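Local coordinates for citrate lyase (Yersinia pestis, PDB 3QLL), which is a putative citrate lyase beta subunit homologue, related to the HpcH/HpaI aldolases, that probably has magnesium-dependent lyase activity, at residues A70-E75 with L104-N109; G162-V167 with A191-D196; G237-T242 with I261-T266. One frame throughout, in Å; residues are numbered along the deposited sequence.

Contact 1: A70-E75 with L104-N109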
loop_
_atom_site.group_PDB
_atom_site.type_symbol
_atom_site.label_atom_id
_atom_site.label_comp_id
_atom_site.label_asym_id
_atom_site.label_seq_id
_atom_site.Cartn_x
_atom_site.Cartn_y
_atom_site.Cartn_z
ATOM N N ALA A 70 -13.939 25.835 11.654
ATOM C CA ALA A 70 -13.536 25.661 13.048
ATOM C C ALA A 70 -14.137 24.384 13.600
ATOM O O ALA A 70 -15.337 24.105 13.416
ATOM C CB ALA A 70 -13.970 26.880 13.894
ATOM N N ILE A 71 -13.310 23.606 14.286
ATOM C CA ILE A 71 -13.789 22.404 14.939
ATOM C C ILE A 71 -13.789 22.527 16.464
ATOM O O ILE A 71 -12.734 22.465 17.112
ATOM C CB ILE A 71 -12.959 21.190 14.564
ATOM C CG1 ILE A 71 -12.727 21.151 13.053
ATOM C CG2 ILE A 71 -13.636 19.914 15.065
ATOM C CD1 ILE A 71 -11.868 19.972 12.642
ATOM N N ILE A 72 -14.981 22.652 17.031
ATOM C CA ILE A 72 -15.087 22.609 18.466
ATOM C C ILE A 72 -14.840 21.200 18.938
ATOM O O ILE A 72 -15.543 20.265 18.521
ATOM C CB ILE A 72 -16.478 23.075 18.929
ATOM C CG1 ILE A 72 -16.839 24.421 18.313
ATOM C CG2 ILE A 72 -16.566 23.078 20.463
ATOM C CD1 ILE A 72 -18.268 24.776 18.523
ATOM N N ASP A 73 -13.856 21.053 19.813
ATOM C CA ASP A 73 -13.377 19.731 20.167
ATOM C C ASP A 73 -13.794 19.342 21.574
ATOM O O ASP A 73 -13.434 20.011 22.535
ATOM C CB ASP A 73 -11.852 19.658 19.993
ATOM C CG ASP A 73 -11.307 18.255 20.168
ATOM O OD1 ASP A 73 -12.014 17.263 19.834
ATOM O OD2 ASP A 73 -10.118 18.162 20.528
ATOM N N LEU A 74 -14.469 18.198 21.678
ATOM C CA LEU A 74 -14.843 17.624 22.964
ATOM C C LEU A 74 -13.912 16.502 23.393
ATOM O O LEU A 74 -14.074 15.956 24.479
ATOM C CB LEU A 74 -16.271 17.100 22.922
ATOM C CG LEU A 74 -17.380 18.117 22.666
ATOM C CD1 LEU A 74 -18.714 17.383 22.539
ATOM C CD2 LEU A 74 -17.395 19.239 23.752
ATOM N N GLU A 75 -12.969 16.119 22.537
ATOM C CA GLU A 75 -12.207 14.898 22.784
ATOM C C GLU A 75 -10.844 15.159 23.433
ATOM O O GLU A 75 -10.773 15.589 24.574
ATOM C CB GLU A 75 -12.011 14.069 21.520
ATOM C CG GLU A 75 -11.645 12.632 21.845
ATOM C CD GLU A 75 -11.212 11.884 20.622
ATOM O OE1 GLU A 75 -11.052 12.565 19.596
ATOM O OE2 GLU A 75 -11.061 10.636 20.670
ATOM N N LEU A 104 -19.330 25.454 10.917
ATOM C CA LEU A 104 -18.875 25.019 12.220
ATOM C C LEU A 104 -18.844 23.502 12.290
ATOM O O LEU A 104 -19.766 22.831 11.823
ATOM C CB LEU A 104 -19.815 25.564 13.283
ATOM C CG LEU A 104 -19.380 25.379 14.729
ATOM C CD1 LEU A 104 -18.049 26.067 14.955
ATOM C CD2 LEU A 104 -20.430 25.958 15.645
ATOM N N ALA A 105 -17.791 22.957 12.882
ATOM C CA ALA A 105 -17.682 21.507 13.045
ATOM C C ALA A 105 -17.666 21.160 14.519
ATOM O O ALA A 105 -17.261 21.980 15.351
ATOM C CB ALA A 105 -16.418 20.966 12.346
ATOM N N LEU A 106 -18.164 19.979 14.860
ATOM C CA LEU A 106 -18.056 19.516 16.241
ATOM C C LEU A 106 -17.476 18.102 16.291
ATOM O O LEU A 106 -18.103 17.163 15.854
ATOM C CB LEU A 106 -19.430 19.531 16.916
ATOM C CG LEU A 106 -19.525 18.989 18.345
ATOM C CD1 LEU A 106 -18.807 19.853 19.409
ATOM C CD2 LEU A 106 -20.988 18.791 18.729
ATOM N N ARG A 107 -16.307 17.947 16.890
ATOM C CA ARG A 107 -15.814 16.622 17.164
ATOM C C ARG A 107 -16.257 16.143 18.537
ATOM O O ARG A 107 -15.798 16.644 19.591
ATOM C CB ARG A 107 -14.300 16.561 17.070
ATOM C CG ARG A 107 -13.801 15.181 17.460
ATOM C CD ARG A 107 -12.358 14.981 17.075
ATOM N NE ARG A 107 -11.452 15.614 18.038
ATOM C CZ ARG A 107 -10.131 15.479 18.002
ATOM N NH1 ARG A 107 -9.546 14.810 17.018
ATOM N NH2 ARG A 107 -9.388 16.086 18.902
ATOM N N ILE A 108 -17.144 15.154 18.531
ATOM C CA ILE A 108 -17.590 14.544 19.777
ATOM C C ILE A 108 -16.609 13.481 20.170
ATOM O O ILE A 108 -15.703 13.135 19.417
ATOM C CB ILE A 108 -18.976 13.923 19.631
ATOM C CG1 ILE A 108 -18.953 12.836 18.557
ATOM C CG2 ILE A 108 -19.985 14.980 19.243
ATOM C CD1 ILE A 108 -20.265 12.139 18.364
ATOM N N ASN A 109 -16.792 12.949 21.358
ATOM C CA ASN A 109 -15.996 11.822 21.784
ATOM C C ASN A 109 -16.417 10.515 21.085
ATOM O O ASN A 109 -17.474 10.431 20.432
ATOM C CB ASN A 109 -16.079 11.675 23.294
ATOM C CG ASN A 109 -15.448 12.870 24.020
ATOM O OD1 ASN A 109 -14.254 12.839 24.330
ATOM N ND2 ASN A 109 -16.250 13.914 24.309
#

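Contact 2: G162-V167 with A191-D196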
loop_
_atom_site.group_PDB
_atom_site.type_symbol
_atom_site.label_atom_id
_atom_site.label_comp_id
_atom_site.label_asym_id
_atom_site.label_seq_id
_atom_site.Cartn_x
_atom_site.Cartn_y
_atom_site.Cartn_z
ATOM N N GLY A 162 -15.481 11.598 9.129
ATOM C CA GLY A 162 -14.895 10.505 9.892
ATOM C C GLY A 162 -13.389 10.707 10.049
ATOM O O GLY A 162 -12.756 11.343 9.197
ATOM N N ILE A 163 -12.830 10.282 11.179
ATOM C CA ILE A 163 -11.373 10.307 11.353
ATOM C C ILE A 163 -10.828 8.884 11.248
ATOM O O ILE A 163 -11.212 8.002 12.025
ATOM C CB ILE A 163 -10.945 10.915 12.695
ATOM C CG1 ILE A 163 -11.475 12.338 12.833
ATOM C CG2 ILE A 163 -9.416 10.871 12.859
ATOM C CD1 ILE A 163 -11.048 12.993 14.124
ATOM N N ILE A 164 -9.883 8.688 10.333
ATOM C CA ILE A 164 -9.198 7.430 10.198
ATOM C C ILE A 164 -7.885 7.522 10.989
ATOM O O ILE A 164 -6.932 8.140 10.554
ATOM C CB ILE A 164 -8.939 7.117 8.716
ATOM C CG1 ILE A 164 -10.265 7.185 7.949
ATOM C CG2 ILE A 164 -8.378 5.730 8.476
ATOM C CD1 ILE A 164 -11.245 6.049 8.270
ATOM N N GLU A 165 -7.883 6.975 12.205
ATOM C CA GLU A 165 -6.701 7.074 13.081
ATOM C C GLU A 165 -6.205 5.703 13.573
ATOM O O GLU A 165 -5.457 5.642 14.534
ATOM C CB GLU A 165 -6.952 7.984 14.290
ATOM C CG GLU A 165 -8.386 8.027 14.791
ATOM C CD GLU A 165 -8.623 9.141 15.807
ATOM O OE1 GLU A 165 -7.705 9.964 16.087
ATOM O OE2 GLU A 165 -9.770 9.246 16.274
ATOM N N SER A 166 -6.759 4.611 13.063
ATOM C CA SER A 166 -6.352 3.272 13.553
ATOM C C SER A 166 -6.144 2.261 12.425
ATOM O O SER A 166 -6.662 2.441 11.326
ATOM C CB SER A 166 -7.389 2.754 14.558
ATOM O OG SER A 166 -8.638 2.551 13.914
ATOM N N VAL A 167 -5.356 1.218 12.686
ATOM C CA VAL A 167 -5.199 0.135 11.724
ATOM C C VAL A 167 -6.563 -0.474 11.308
ATOM O O VAL A 167 -6.796 -0.764 10.122
ATOM C CB VAL A 167 -4.296 -0.978 12.274
ATOM C CG1 VAL A 167 -4.357 -2.190 11.348
ATOM C CG2 VAL A 167 -2.879 -0.482 12.387
ATOM N N ALA A 191 -1.096 10.924 14.299
ATOM C CA ALA A 191 -0.501 10.643 15.624
ATOM C C ALA A 191 -1.068 9.328 16.225
ATOM O O ALA A 191 -0.323 8.543 16.786
ATOM C CB ALA A 191 -0.698 11.827 16.591
ATOM N N ASP A 192 -2.383 9.114 16.155
ATOM C CA ASP A 192 -2.943 7.838 16.638
ATOM C C ASP A 192 -2.605 6.640 15.750
ATOM O O ASP A 192 -2.341 5.534 16.249
ATOM C CB ASP A 192 -4.452 7.957 16.842
ATOM C CG ASP A 192 -4.803 8.678 18.146
ATOM O OD1 ASP A 192 -4.113 8.431 19.154
ATOM O OD2 ASP A 192 -5.738 9.512 18.168
HETATM N N MSE A 193 -2.594 6.877 14.438
HETATM C CA MSE A 193 -2.227 5.874 13.427
HETATM C C MSE A 193 -0.792 5.354 13.671
HETATM O O MSE A 193 -0.574 4.151 13.779
HETATM C CB MSE A 193 -2.362 6.470 12.013
HETATM C CG MSE A 193 -2.114 5.447 10.849
HETATM SE SE MSE A 193 -3.580 4.117 10.949
HETATM C CE MSE A 193 -5.001 5.179 10.049
ATOM N N ALA A 194 0.163 6.279 13.821
ATOM C CA ALA A 194 1.551 5.914 14.152
ATOM C C ALA A 194 1.634 5.146 15.471
ATOM O O ALA A 194 2.296 4.103 15.549
ATOM C CB ALA A 194 2.442 7.181 14.217
ATOM N N ALA A 195 0.882 5.603 16.466
ATOM C CA ALA A 195 0.900 4.952 17.767
ATOM C C ALA A 195 0.268 3.565 17.700
ATOM O O ALA A 195 0.781 2.645 18.284
ATOM C CB ALA A 195 0.178 5.829 18.826
ATOM N N ASP A 196 -0.804 3.415 16.940
ATOM C CA ASP A 196 -1.507 2.124 16.791
ATOM C C ASP A 196 -0.609 1.104 16.069
ATOM O O ASP A 196 -0.594 -0.072 16.364
ATOM C CB ASP A 196 -2.838 2.332 16.028
ATOM C CG ASP A 196 -3.895 1.252 16.312
ATOM O OD1 ASP A 196 -4.077 0.882 17.490
ATOM O OD2 ASP A 196 -4.605 0.812 15.384
#

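Contact 3: G237-T242 with I261-T266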
loop_
_atom_site.group_PDB
_atom_site.type_symbol
_atom_site.label_atom_id
_atom_site.label_comp_id
_atom_site.label_asym_id
_atom_site.label_seq_id
_atom_site.Cartn_x
_atom_site.Cartn_y
_atom_site.Cartn_z
ATOM N N GLY A 237 8.645 22.539 8.630
ATOM C CA GLY A 237 8.021 21.223 8.631
ATOM C C GLY A 237 6.553 21.248 8.249
ATOM O O GLY A 237 6.084 20.400 7.496
ATOM N N LEU A 238 5.860 22.297 8.655
ATOM C CA LEU A 238 4.463 22.462 8.332
ATOM C C LEU A 238 4.258 22.660 6.839
ATOM O O LEU A 238 3.353 22.065 6.243
ATOM C CB LEU A 238 3.890 23.667 9.079
ATOM C CG LEU A 238 2.472 24.107 8.710
ATOM C CD1 LEU A 238 1.468 22.966 9.002
ATOM C CD2 LEU A 238 2.076 25.404 9.366
ATOM N N GLN A 239 5.090 23.519 6.248
ATOM C CA GLN A 239 5.064 23.805 4.811
ATOM C C GLN A 239 5.335 22.577 3.941
ATOM O O GLN A 239 4.650 22.332 2.949
ATOM C CB GLN A 239 6.078 24.914 4.460
ATOM C CG GLN A 239 5.679 26.306 4.934
ATOM C CD GLN A 239 6.754 27.373 4.749
ATOM O OE1 GLN A 239 7.936 27.065 4.474
ATOM N NE2 GLN A 239 6.386 28.630 5.001
ATOM N N SER A 240 6.377 21.854 4.313
ATOM C CA SER A 240 6.795 20.648 3.647
ATOM C C SER A 240 5.682 19.572 3.681
ATOM O O SER A 240 5.366 18.973 2.637
ATOM C CB SER A 240 8.078 20.119 4.265
ATOM O OG SER A 240 8.475 18.914 3.644
ATOM N N GLU A 241 5.119 19.318 4.876
ATOM C CA GLU A 241 4.066 18.305 5.053
ATOM C C GLU A 241 2.819 18.680 4.249
ATOM O O GLU A 241 2.183 17.799 3.583
ATOM C CB GLU A 241 3.720 18.079 6.544
ATOM C CG GLU A 241 2.718 16.948 6.768
ATOM C CD GLU A 241 2.543 16.529 8.246
ATOM O OE1 GLU A 241 1.514 16.880 8.868
ATOM O OE2 GLU A 241 3.450 15.821 8.773
ATOM N N THR A 242 2.482 19.970 4.286
ATOM C CA THR A 242 1.308 20.459 3.573
ATOM C C THR A 242 1.418 20.254 2.044
ATOM O O THR A 242 0.500 19.747 1.401
ATOM C CB THR A 242 1.058 21.972 3.893
ATOM O OG1 THR A 242 1.042 22.149 5.312
ATOM C CG2 THR A 242 -0.248 22.461 3.332
ATOM N N ILE A 261 -2.666 28.455 10.314
ATOM C CA ILE A 261 -3.782 28.625 9.384
ATOM C C ILE A 261 -3.412 29.327 8.084
ATOM O O ILE A 261 -3.810 28.882 7.010
ATOM C CB ILE A 261 -4.977 29.366 10.045
ATOM C CG1 ILE A 261 -5.546 28.527 11.187
ATOM C CG2 ILE A 261 -6.102 29.610 9.042
ATOM C CD1 ILE A 261 -5.981 27.177 10.759
ATOM N N SER A 262 -2.673 30.428 8.177
ATOM C CA SER A 262 -2.346 31.201 6.986
ATOM C C SER A 262 -1.441 30.376 6.055
ATOM O O SER A 262 -1.623 30.379 4.837
ATOM C CB SER A 262 -1.681 32.547 7.359
ATOM O OG SER A 262 -0.296 32.438 7.638
ATOM N N THR A 263 -0.477 29.671 6.631
ATOM C CA THR A 263 0.386 28.787 5.844
ATOM C C THR A 263 -0.413 27.727 5.071
ATOM O O THR A 263 -0.204 27.542 3.865
ATOM C CB THR A 263 1.406 28.069 6.758
ATOM O OG1 THR A 263 2.243 29.052 7.411
ATOM C CG2 THR A 263 2.281 27.162 5.958
ATOM N N ILE A 264 -1.358 27.088 5.751
ATOM C CA ILE A 264 -2.156 26.037 5.156
ATOM C C ILE A 264 -3.078 26.631 4.070
ATOM O O ILE A 264 -3.218 26.068 2.972
ATOM C CB ILE A 264 -2.991 25.297 6.209
ATOM C CG1 ILE A 264 -2.093 24.418 7.092
ATOM C CG2 ILE A 264 -4.083 24.489 5.540
ATOM C CD1 ILE A 264 -2.814 23.827 8.326
ATOM N N ASN A 265 -3.723 27.753 4.378
ATOM C CA ASN A 265 -4.565 28.434 3.404
ATOM C C ASN A 265 -3.870 28.786 2.110
ATOM O O ASN A 265 -4.336 28.452 1.017
ATOM C CB ASN A 265 -5.174 29.695 4.016
ATOM C CG ASN A 265 -6.315 29.365 4.948
ATOM O OD1 ASN A 265 -6.814 28.242 4.933
ATOM N ND2 ASN A 265 -6.761 30.334 5.729
ATOM N N THR A 266 -2.721 29.418 2.250
ATOM C CA THR A 266 -1.944 29.856 1.109
ATOM C C THR A 266 -1.525 28.713 0.202
ATOM O O THR A 266 -1.685 28.804 -1.014
ATOM C CB THR A 266 -0.687 30.619 1.555
ATOM O OG1 THR A 266 -1.073 31.708 2.395
ATOM C CG2 THR A 266 0.070 31.123 0.344
#

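Contact 1: A70-E75 with L104-N109
R107 and D73 lie side by side: NE sits 2.5 Å from OD1 and NH2 2.7 Å from OD2. D73 OD1 is gripped twice, because the backbone N of E75 closes an Asx turn onto it from the opposite carboxylate face. A bend at chi3 (80°) turns the guanidinium so that E75 OE1 lies over its centre, 3.4 Å from CZ of R107; charge alone acts there, no N-H pointing at it. Underneath, the parallel strands are laced tightly, with I72 N 2.9 Å from A105 O and R107 N 2.9 Å from I72 O. L106, on the outer face of the sheet, and L74, just past its strand, pack against helix 114-125, L74 CG 4.0 Å from L106 CD1. N109 ND2 bonds L74 O from above its carbonyl plane and also D119, while K83 NZ donates to N109 OD1. At the start the bond from A105 N to A70 O holds, but the side chains are looser and partly exposed, A70 CB 4.3 Å from L104 CD1. Adjacent parallel strands of a closed eight-stranded barrel, with predicted substrate ligand R107 at their C-terminal end, are characteristic of a TIM-barrel active site.

Contact 2: G162-V167 with A191-D196
E165 and D192 bring their carboxylates together, side by side and pointing the same way, with OE1 of E165 2.9 Å from OD2 of D192 and the two planes 63° apart. Both atoms are acceptors, so no hydrogen bond joins them. The backbone N of K137 holds the other oxygen of E165. Both residues are predicted magnesium ligands, and two acidic groups this close are consistent with a cation site at the mouth of a TIM barrel, where strand 159-164 gives way to loop and helix 190-197 follows the next strand. The one hydrogen bond across the contact runs from V167 N to D196 OD2 (2.8 Å, 157°), using the anti lone pair of the oxygen. V167 opens a helix; S166, at the N-cap, has its OG bonded by G169 N, and OG also bonds E139. The apolar pair is M193 CE with I164 CG2, 3.8 Å: bent at both chi2 and chi3, the selenomethionine curls under the loop, and its methyl also lies 3.4 Å from S166 O, a van der Waals contact with the backbone. CB of D192 rests 3.6 Å from CB of E165. V167 also packs on S215 of the second subunit.

Contact 3: G237-T242 with I261-T266
L238 O accepts the backbone N of T242 at 3.0 Å; the hydroxyl OG1 of T242 also approaches it, but that spacing is modelled too short to be trusted. Both approaches stay inside the helix 235-248, and the side chains of these same residues then face the helix 261-267. L238 and T263 reach toward each other tip to tip: CD2 of L238 lies 3.8 Å from CB of T263 and just as far from its CG2. CG of L238 stands anti to its backbone nitrogen (chi1 172°), which carries the methyls across the gap. Q239 crosses T263 at about a right angle, using its aliphatic part, with CG 3.7 Å from the threonine's CG2. Deeper in, I264 CG1 lies 4.3 Å both from L238 CD1 and from T242 OG1, and A255 and K253 of strand 252-255 lie beneath I264 and L238. The segment axes run in nearly the same direction, 29° apart and 10.0 Å at closest approach, as consecutive outer helices of a TIM barrel do. No hydrogen bond crosses between the helices, so the shape fit of methyl and methylene groups, rather than directed bonds, holds this pair together.

Contacts 1 and 2 share the mouth of one barrel sheet, whereas contact 3 belongs to its outer helical layer. The centres of contacts 1 and 2 are about 17 Å apart, yet they touch where R107 NH1 packs against I163 CD1 at 3.7 Å. Their acidic and basic groups converge: side chain to side chain, E75 is about 5 Å from E165 and 6 Å from D192, and R107 about 5 Å from E165, which together probably outlines the magnesium and substrate pocket. Contact 3 lies away from it, its centre about 22 Å from that of contact 1 and 21 Å from that of contact 2, with nearest atoms about 8 Å off in each case.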